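Local atomic coordinates of GTP-binding nuclear protein GSP1 (Encephalitozoon cuniculi, PDB entry 4DJT), a protein that binds guanine nucleotides as a Ran-family small GTPase and probably serves protein import into the nucleus and RNA export from it. Residues A[61-66]-A[168-173]; A[11-16]-A[83-88]. All blocks are in the same frame, centred on the assembly; numbering follows the deposited sequence.

Contact 1 (A[61-66]-A[168-173])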
ATOM      1  N   ILE A  61      10.147  13.931  -1.591  1.00 22.00           N
ATOM      2  CA  ILE A  61      10.066  12.549  -1.212  1.00 20.67           C
ATOM      3  C   ILE A  61       9.155  11.847  -2.178  1.00 19.15           C
ATOM      4  O   ILE A  61       7.981  12.187  -2.261  1.00 19.75           O
ATOM      5  CB  ILE A  61       9.540  12.418   0.213  1.00 20.47           C
ATOM      6  CG1 ILE A  61      10.568  13.018   1.150  1.00 21.16           C
ATOM      7  CG2 ILE A  61       9.274  10.948   0.551  1.00 20.12           C
ATOM      8  CD1 ILE A  61      10.121  13.123   2.599  1.00 21.32           C
ATOM      9  N   LYS A  62       9.705  10.920  -2.945  1.00 18.60           N
ATOM     10  CA  LYS A  62       8.919  10.231  -3.978  1.00 18.82           C
ATOM     11  C   LYS A  62       8.764   8.774  -3.614  1.00 17.01           C
ATOM     12  O   LYS A  62       9.766   8.060  -3.343  1.00 17.22           O
ATOM     13  CB  LYS A  62       9.549  10.353  -5.384  1.00 20.21           C
ATOM     14  CG  LYS A  62       8.763   9.551  -6.442  1.00 21.11           C
ATOM     15  CD  LYS A  62       9.386   9.640  -7.835  1.00 23.23           C
ATOM     16  CE  LYS A  62       9.104  10.961  -8.469  1.00 24.04           C
ATOM     17  NZ  LYS A  62       9.935  11.108  -9.692  1.00 25.75           N
ATOM     18  N   PHE A  63       7.510   8.327  -3.586  1.00 15.44           N
ATOM     19  CA  PHE A  63       7.203   6.914  -3.428  1.00 14.16           C
ATOM     20  C   PHE A  63       6.797   6.341  -4.796  1.00 14.59           C
ATOM     21  O   PHE A  63       5.896   6.850  -5.463  1.00 14.72           O
ATOM     22  CB  PHE A  63       6.060   6.743  -2.422  1.00 13.57           C
ATOM     23  CG  PHE A  63       6.392   7.258  -1.042  1.00 13.00           C
ATOM     24  CD1 PHE A  63       7.122   6.480  -0.162  1.00 13.33           C
ATOM     25  CD2 PHE A  63       5.952   8.497  -0.623  1.00 13.34           C
ATOM     26  CE1 PHE A  63       7.402   6.916   1.140  1.00 13.23           C
ATOM     27  CE2 PHE A  63       6.218   8.953   0.658  1.00 13.11           C
ATOM     28  CZ  PHE A  63       6.953   8.177   1.544  1.00 13.04           C
ATOM     29  N   ASN A  64       7.448   5.258  -5.187  1.00 14.40           N
ATOM     30  CA  ASN A  64       7.046   4.530  -6.372  1.00 13.99           C
ATOM     31  C   ASN A  64       6.251   3.360  -5.898  1.00 13.06           C
ATOM     32  O   ASN A  64       6.818   2.361  -5.403  1.00 12.66           O
ATOM     33  CB  ASN A  64       8.296   4.091  -7.155  1.00 14.79           C
ATOM     34  CG  ASN A  64       8.908   5.232  -7.939  1.00 15.41           C
ATOM     35  OD1 ASN A  64       8.196   6.026  -8.591  1.00 14.94           O
ATOM     36  ND2 ASN A  64      10.247   5.326  -7.899  1.00 15.61           N
ATOM     37  N   VAL A  65       4.922   3.516  -5.932  1.00 12.80           N
ATOM     38  CA  VAL A  65       4.029   2.596  -5.281  1.00 12.12           C
ATOM     39  C   VAL A  65       3.515   1.574  -6.311  1.00 12.21           C
ATOM     40  O   VAL A  65       2.902   1.939  -7.292  1.00 11.90           O
ATOM     41  CB  VAL A  65       2.835   3.339  -4.597  1.00 12.23           C
ATOM     42  CG1 VAL A  65       2.019   2.346  -3.767  1.00 11.89           C
ATOM     43  CG2 VAL A  65       3.340   4.484  -3.755  1.00 12.09           C
ATOM     44  N   TRP A  66       3.867   0.296  -6.119  1.00 12.42           N
ATOM     45  CA  TRP A  66       3.461  -0.776  -7.037  1.00 12.67           C
ATOM     46  C   TRP A  66       2.156  -1.350  -6.663  1.00 12.57           C
ATOM     47  O   TRP A  66       1.910  -1.638  -5.483  1.00 13.02           O
ATOM     48  CB  TRP A  66       4.500  -1.885  -7.051  1.00 13.32           C
ATOM     49  CG  TRP A  66       5.731  -1.498  -7.799  1.00 13.94           C
ATOM     50  CD1 TRP A  66       6.307  -0.242  -7.890  1.00 14.24           C
ATOM     51  CD2 TRP A  66       6.587  -2.368  -8.592  1.00 14.71           C
ATOM     52  NE1 TRP A  66       7.404  -0.282  -8.699  1.00 14.69           N
ATOM     53  CE2 TRP A  66       7.640  -1.532  -9.120  1.00 14.89           C
ATOM     54  CE3 TRP A  66       6.587  -3.731  -8.887  1.00 15.01           C
ATOM     55  CZ2 TRP A  66       8.645  -2.040  -9.932  1.00 15.46           C
ATOM     56  CZ3 TRP A  66       7.600  -4.234  -9.693  1.00 15.56           C
ATOM     57  CH2 TRP A  66       8.611  -3.411 -10.201  1.00 15.64           C
ATOM     58  N   HIS A 168       3.996   8.114   7.732  1.00 12.76           N
ATOM     59  CA  HIS A 168       4.754   7.179   8.586  1.00 13.10           C
ATOM     60  C   HIS A 168       6.005   6.634   7.925  1.00 12.52           C
ATOM     61  O   HIS A 168       7.085   6.620   8.513  1.00 13.12           O
ATOM     62  CB  HIS A 168       3.891   6.008   9.030  1.00 13.03           C
ATOM     63  CG  HIS A 168       4.575   5.115  10.036  1.00 13.96           C
ATOM     64  ND1 HIS A 168       4.829   5.515  11.279  1.00 15.00           N
ATOM     65  CD2 HIS A 168       5.143   3.849   9.908  1.00 14.04           C
ATOM     66  CE1 HIS A 168       5.474   4.536  11.944  1.00 15.45           C
ATOM     67  NE2 HIS A 168       5.674   3.529  11.107  1.00 15.02           N
ATOM     68  N   LEU A 169       5.861   6.195   6.685  1.00 12.65           N
ATOM     69  CA  LEU A 169       6.970   5.618   5.925  1.00 12.63           C
ATOM     70  C   LEU A 169       8.097   6.640   5.726  1.00 12.92           C
ATOM     71  O   LEU A 169       9.263   6.317   5.940  1.00 13.45           O
ATOM     72  CB  LEU A 169       6.458   5.058   4.574  1.00 12.66           C
ATOM     73  CG  LEU A 169       5.578   3.790   4.603  1.00 12.83           C
ATOM     74  CD1 LEU A 169       4.941   3.503   3.243  1.00 12.69           C
ATOM     75  CD2 LEU A 169       6.397   2.581   5.079  1.00 13.36           C
ATOM     76  N   ALA A 170       7.753   7.876   5.386  1.00 13.11           N
ATOM     77  CA  ALA A 170       8.743   8.970   5.255  1.00 13.90           C
ATOM     78  C   ALA A 170       9.503   9.221   6.546  1.00 14.30           C
ATOM     79  O   ALA A 170      10.767   9.411   6.542  1.00 15.38           O
ATOM     80  CB  ALA A 170       8.070  10.262   4.785  1.00 13.61           C
ATOM     81  N   ARG A 171       8.790   9.163   7.674  1.00 14.36           N
ATOM     82  CA  ARG A 171       9.431   9.278   8.980  1.00 14.93           C
ATOM     83  C   ARG A 171      10.436   8.174   9.279  1.00 15.74           C
ATOM     84  O   ARG A 171      11.571   8.466   9.703  1.00 16.61           O
ATOM     85  CB  ARG A 171       8.371   9.373  10.088  1.00 14.69           C
ATOM     86  CG  ARG A 171       7.594  10.648   9.997  1.00 14.88           C
ATOM     87  CD  ARG A 171       6.311  10.679  10.818  1.00 15.26           C
ATOM     88  NE  ARG A 171       5.794  12.042  10.871  1.00 15.92           N
ATOM     89  CZ  ARG A 171       4.654  12.409  11.459  1.00 16.91           C
ATOM     90  NH1 ARG A 171       3.856  11.510  12.058  1.00 17.18           N
ATOM     91  NH2 ARG A 171       4.305  13.689  11.438  1.00 17.71           N
ATOM     92  N   ILE A 172      10.058   6.926   9.012  1.00 16.30           N
ATOM     93  CA  ILE A 172      10.953   5.784   9.165  1.00 17.17           C
ATOM     94  C   ILE A 172      12.209   5.939   8.298  1.00 18.15           C
ATOM     95  O   ILE A 172      13.369   5.789   8.771  1.00 17.74           O
ATOM     96  CB  ILE A 172      10.244   4.440   8.803  1.00 17.39           C
ATOM     97  CG1 ILE A 172       9.106   4.094   9.813  1.00 17.32           C
ATOM     98  CG2 ILE A 172      11.273   3.312   8.739  1.00 18.11           C
ATOM     99  CD1 ILE A 172       9.523   3.864  11.277  1.00 17.04           C
ATOM    100  N   PHE A 173      11.982   6.225   7.019  1.00 18.00           N
ATOM    101  CA  PHE A 173      13.067   6.264   6.069  1.00 19.26           C
ATOM    102  C   PHE A 173      14.033   7.406   6.344  1.00 19.77           C
ATOM    103  O   PHE A 173      15.266   7.208   6.216  1.00 21.48           O
ATOM    104  CB  PHE A 173      12.519   6.370   4.662  1.00 17.78           C
ATOM    105  CG  PHE A 173      11.702   5.170   4.217  1.00 17.11           C
ATOM    106  CD1 PHE A 173      12.002   3.882   4.670  1.00 17.63           C
ATOM    107  CD2 PHE A 173      10.685   5.331   3.308  1.00 16.50           C
ATOM    108  CE1 PHE A 173      11.273   2.786   4.235  1.00 17.34           C
ATOM    109  CE2 PHE A 173       9.977   4.252   2.845  1.00 16.05           C
ATOM    110  CZ  PHE A 173      10.243   2.979   3.329  1.00 16.34           C
TER
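Phe63 reaches from strand 61-66 into the flank of helix 168-173 and makes most of this contact. Beyond its CB, chi1 of -61° sets CG beside the backbone N, and the ring then carries two neighbouring atoms of its far end, CE1 and CZ, to the helix. Phe63 CE1 lies 4.0 Å from Leu169 CB, which sits obliquely to the ring, and 4.1 Å from Phe173 CE2. That second approach is edge to edge, each carbon lying near the plane of the other ring, so the two phenyls meet at their rims without stacking. Phe63 CZ, the tip, is 3.9 Å from Ala170 N, which lies near the ring plane, and 4.0 Å from Ala170 CB. The same methyl serves Ile61, whose CD1 comes to 4.1 Å from Ala170 CB; chi2 of 173° extends Ile61 so that CD1 arrives there. The small alanine is thus shared by two strand side chains; the side-chain contacts are all apolar, and the one polar atom touched is the backbone N of Ala170. The segment axes come no closer than 10.4 Å and make an angle of 113°, so the helix runs across the strand. Around this pair, Phe166 of the same helix meets the Phe63 ring, Leu169 also packs on Ile14 of strand 11-17 and Val121 of strand 120-125, and helix 164-174 thereby covers one face of the central sheet.

Contact 2 (A[11-16]-A[83-88])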
ATOM      1  N   THR A  11      13.812   8.634  -2.806  1.00 21.26           N
ATOM      2  CA  THR A  11      12.923   7.745  -3.613  1.00 19.77           C
ATOM      3  C   THR A  11      12.858   6.348  -3.045  1.00 18.79           C
ATOM      4  O   THR A  11      13.877   5.720  -2.786  1.00 18.25           O
ATOM      5  CB  THR A  11      13.378   7.660  -5.083  1.00 21.18           C
ATOM      6  OG1 THR A  11      13.571   8.980  -5.574  1.00 22.80           O
ATOM      7  CG2 THR A  11      12.338   6.935  -5.966  1.00 20.04           C
ATOM      8  N   TYR A  12      11.641   5.838  -2.882  1.00 16.13           N
ATOM      9  CA  TYR A  12      11.435   4.566  -2.224  1.00 15.82           C
ATOM     10  C   TYR A  12      10.405   3.762  -2.978  1.00 15.60           C
ATOM     11  O   TYR A  12       9.363   4.291  -3.328  1.00 15.15           O
ATOM     12  CB  TYR A  12      10.919   4.789  -0.800  1.00 15.67           C
ATOM     13  CG  TYR A  12      11.783   5.724   0.006  1.00 16.87           C
ATOM     14  CD1 TYR A  12      12.981   5.304   0.526  1.00 17.83           C
ATOM     15  CD2 TYR A  12      11.404   7.073   0.189  1.00 18.37           C
ATOM     16  CE1 TYR A  12      13.797   6.164   1.252  1.00 18.86           C
ATOM     17  CE2 TYR A  12      12.185   7.941   0.933  1.00 18.43           C
ATOM     18  CZ  TYR A  12      13.393   7.481   1.452  1.00 19.47           C
ATOM     19  OH  TYR A  12      14.150   8.354   2.180  1.00 21.28           O
ATOM     20  N   LYS A  13      10.689   2.493  -3.233  1.00 15.37           N
ATOM     21  CA  LYS A  13       9.663   1.612  -3.776  1.00 14.75           C
ATOM     22  C   LYS A  13       8.800   1.073  -2.654  1.00 14.56           C
ATOM     23  O   LYS A  13       9.325   0.524  -1.650  1.00 15.07           O
ATOM     24  CB  LYS A  13      10.267   0.446  -4.516  1.00 15.61           C
ATOM     25  CG  LYS A  13       9.253  -0.634  -4.884  1.00 15.31           C
ATOM     26  CD  LYS A  13       9.913  -1.769  -5.612  1.00 16.16           C
ATOM     27  CE  LYS A  13       8.948  -2.919  -5.882  1.00 16.17           C
ATOM     28  NZ  LYS A  13       9.543  -3.934  -6.802  1.00 16.53           N
ATOM     29  N   ILE A  14       7.485   1.098  -2.860  1.00 12.86           N
ATOM     30  CA  ILE A  14       6.560   0.583  -1.850  1.00 12.57           C
ATOM     31  C   ILE A  14       5.644  -0.421  -2.547  1.00 12.52           C
ATOM     32  O   ILE A  14       5.084  -0.105  -3.605  1.00 11.84           O
ATOM     33  CB  ILE A  14       5.678   1.703  -1.226  1.00 12.33           C
ATOM     34  CG1 ILE A  14       6.532   2.802  -0.558  1.00 12.67           C
ATOM     35  CG2 ILE A  14       4.620   1.101  -0.300  1.00 12.27           C
ATOM     36  CD1 ILE A  14       7.333   2.331   0.624  1.00 12.10           C
ATOM     37  N   CYS A  15       5.433  -1.581  -1.941  1.00 12.77           N
ATOM     38  CA  CYS A  15       4.471  -2.565  -2.460  1.00 13.19           C
ATOM     39  C   CYS A  15       3.145  -2.491  -1.755  1.00 13.70           C
ATOM     40  O   CYS A  15       3.092  -2.527  -0.515  1.00 13.23           O
ATOM     41  CB  CYS A  15       5.004  -3.996  -2.300  1.00 14.13           C
ATOM     42  SG  CYS A  15       6.467  -4.315  -3.326  1.00 15.41           S
ATOM     43  N   LEU A  16       2.067  -2.425  -2.532  1.00 13.20           N
ATOM     44  CA  LEU A  16       0.720  -2.663  -1.966  1.00 14.37           C
ATOM     45  C   LEU A  16       0.423  -4.137  -1.984  1.00 14.86           C
ATOM     46  O   LEU A  16       0.508  -4.787  -3.016  1.00 16.12           O
ATOM     47  CB  LEU A  16      -0.369  -1.933  -2.759  1.00 14.92           C
ATOM     48  CG  LEU A  16      -0.145  -0.478  -3.002  1.00 15.60           C
ATOM     49  CD1 LEU A  16      -1.339   0.118  -3.790  1.00 15.20           C
ATOM     50  CD2 LEU A  16       0.097   0.265  -1.688  1.00 17.03           C
ATOM     51  N   ILE A  83      10.906  -7.384  -5.015  1.00 21.27           N
ATOM     52  CA  ILE A  83      12.341  -7.066  -5.000  1.00 22.37           C
ATOM     53  C   ILE A  83      12.605  -5.564  -5.072  1.00 21.69           C
ATOM     54  O   ILE A  83      12.010  -4.854  -5.873  1.00 20.96           O
ATOM     55  CB  ILE A  83      13.091  -7.747  -6.161  1.00 25.04           C
ATOM     56  CG1 ILE A  83      13.199  -9.249  -5.896  1.00 25.96           C
ATOM     57  CG2 ILE A  83      14.503  -7.160  -6.313  1.00 25.70           C
ATOM     58  CD1 ILE A  83      13.845 -10.049  -7.033  1.00 27.51           C
ATOM     59  N   GLY A  84      13.486  -5.082  -4.216  1.00 21.25           N
ATOM     60  CA  GLY A  84      13.846  -3.677  -4.225  1.00 21.41           C
ATOM     61  C   GLY A  84      12.932  -2.782  -3.387  1.00 20.24           C
ATOM     62  O   GLY A  84      13.205  -1.584  -3.267  1.00 20.49           O
ATOM     63  N   ALA A  85      11.851  -3.343  -2.831  1.00 18.28           N
ATOM     64  CA  ALA A  85      10.916  -2.565  -1.986  1.00 17.15           C
ATOM     65  C   ALA A  85      11.592  -2.123  -0.712  1.00 17.11           C
ATOM     66  O   ALA A  85      12.320  -2.911  -0.082  1.00 17.29           O
ATOM     67  CB  ALA A  85       9.657  -3.356  -1.633  1.00 16.17           C
ATOM     68  N   SER A  86      11.310  -0.881  -0.325  1.00 16.38           N
ATOM     69  CA  SER A  86      11.721  -0.341   0.960  1.00 16.65           C
ATOM     70  C   SER A  86      10.650  -0.537   2.014  1.00 15.79           C
ATOM     71  O   SER A  86      10.939  -0.373   3.192  1.00 16.68           O
ATOM     72  CB  SER A  86      12.044   1.153   0.848  1.00 17.58           C
ATOM     73  OG  SER A  86      13.255   1.367   0.178  1.00 18.94           O
ATOM     74  N   GLY A  87       9.405  -0.821   1.597  1.00 14.44           N
ATOM     75  CA  GLY A  87       8.288  -0.930   2.517  1.00 13.91           C
ATOM     76  C   GLY A  87       7.082  -1.493   1.831  1.00 13.53           C
ATOM     77  O   GLY A  87       7.108  -1.691   0.609  1.00 13.96           O
ATOM     78  N   ALA A  88       6.033  -1.757   2.614  1.00 12.84           N
ATOM     79  CA  ALA A  88       4.775  -2.280   2.103  1.00 12.30           C
ATOM     80  C   ALA A  88       3.628  -1.623   2.848  1.00 12.19           C
ATOM     81  O   ALA A  88       3.757  -1.240   4.042  1.00 12.09           O
ATOM     82  CB  ALA A  88       4.704  -3.804   2.241  1.00 12.66           C
TER
HETATM   83  O   HOH W   1      13.154   1.215  -2.472  1.00 21.09           O
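Strand 11-16 pairs in parallel with the start of strand 87-93, Ile14 opposite Gly87 and Cys15 opposite Ala88, after the loop that leads into it, and backbone bonds run from Ser86 N to Lys13 O (2.8 Å) and from Cys15 N to Gly87 O (3.1 Å). Lys13 reaches along the loop: with CG anti to the backbone N (chi1 170°) and the chain extended beyond it, the aliphatic part passes Ala85, and Lys13 NZ bonds Ile83 O at 2.8 Å, tilted 28° from the carbonyl plane. Tyr81 O is a second acceptor for this ammonium, while Trp66 makes a cation-pi contact with the side chain. A water bridges the start of the pairing, taking a bond from Lys13 N (2.9 Å), giving one to Gly84 O and bonding Ser86 OG. Ser86 OG also lies at the edge of the Tyr12 ring, 4.0 Å from Tyr12 CD1. On one face Ile14 CD1 lies 3.9 Å from Gly87 CA; on the other, Cys15 SG touches Ala85 CB at 3.7 Å. This is the parallel pairing of two central strands in the Ras-like P-loop GTPase fold: the strand leading to the P-loop beside the one that follows the predicted switch II.

Contacts 1 and 2 have centres 8 Å apart and share the sheet, since strands 60-68 and 11-17 are neighbours in it. Backbone contacts join them: Asn64 N lies 2.8 Å from Tyr12 O and Trp66 N 2.8 Å from Ile14 O, both probable hydrogen bonds. Helix 168-173 closes the group from one face, where Phe173 stacks on Tyr12 and Phe173 CE1 packs 3.3 Å from Ser86 O. Contact 1 lies away from the annotated sites. From contact 2, the Cys15 side chain is about 9 Å from that of Lys24, a nucleotide-binding residue, and about 13 Å from both the bound GDP and the magnesium ion.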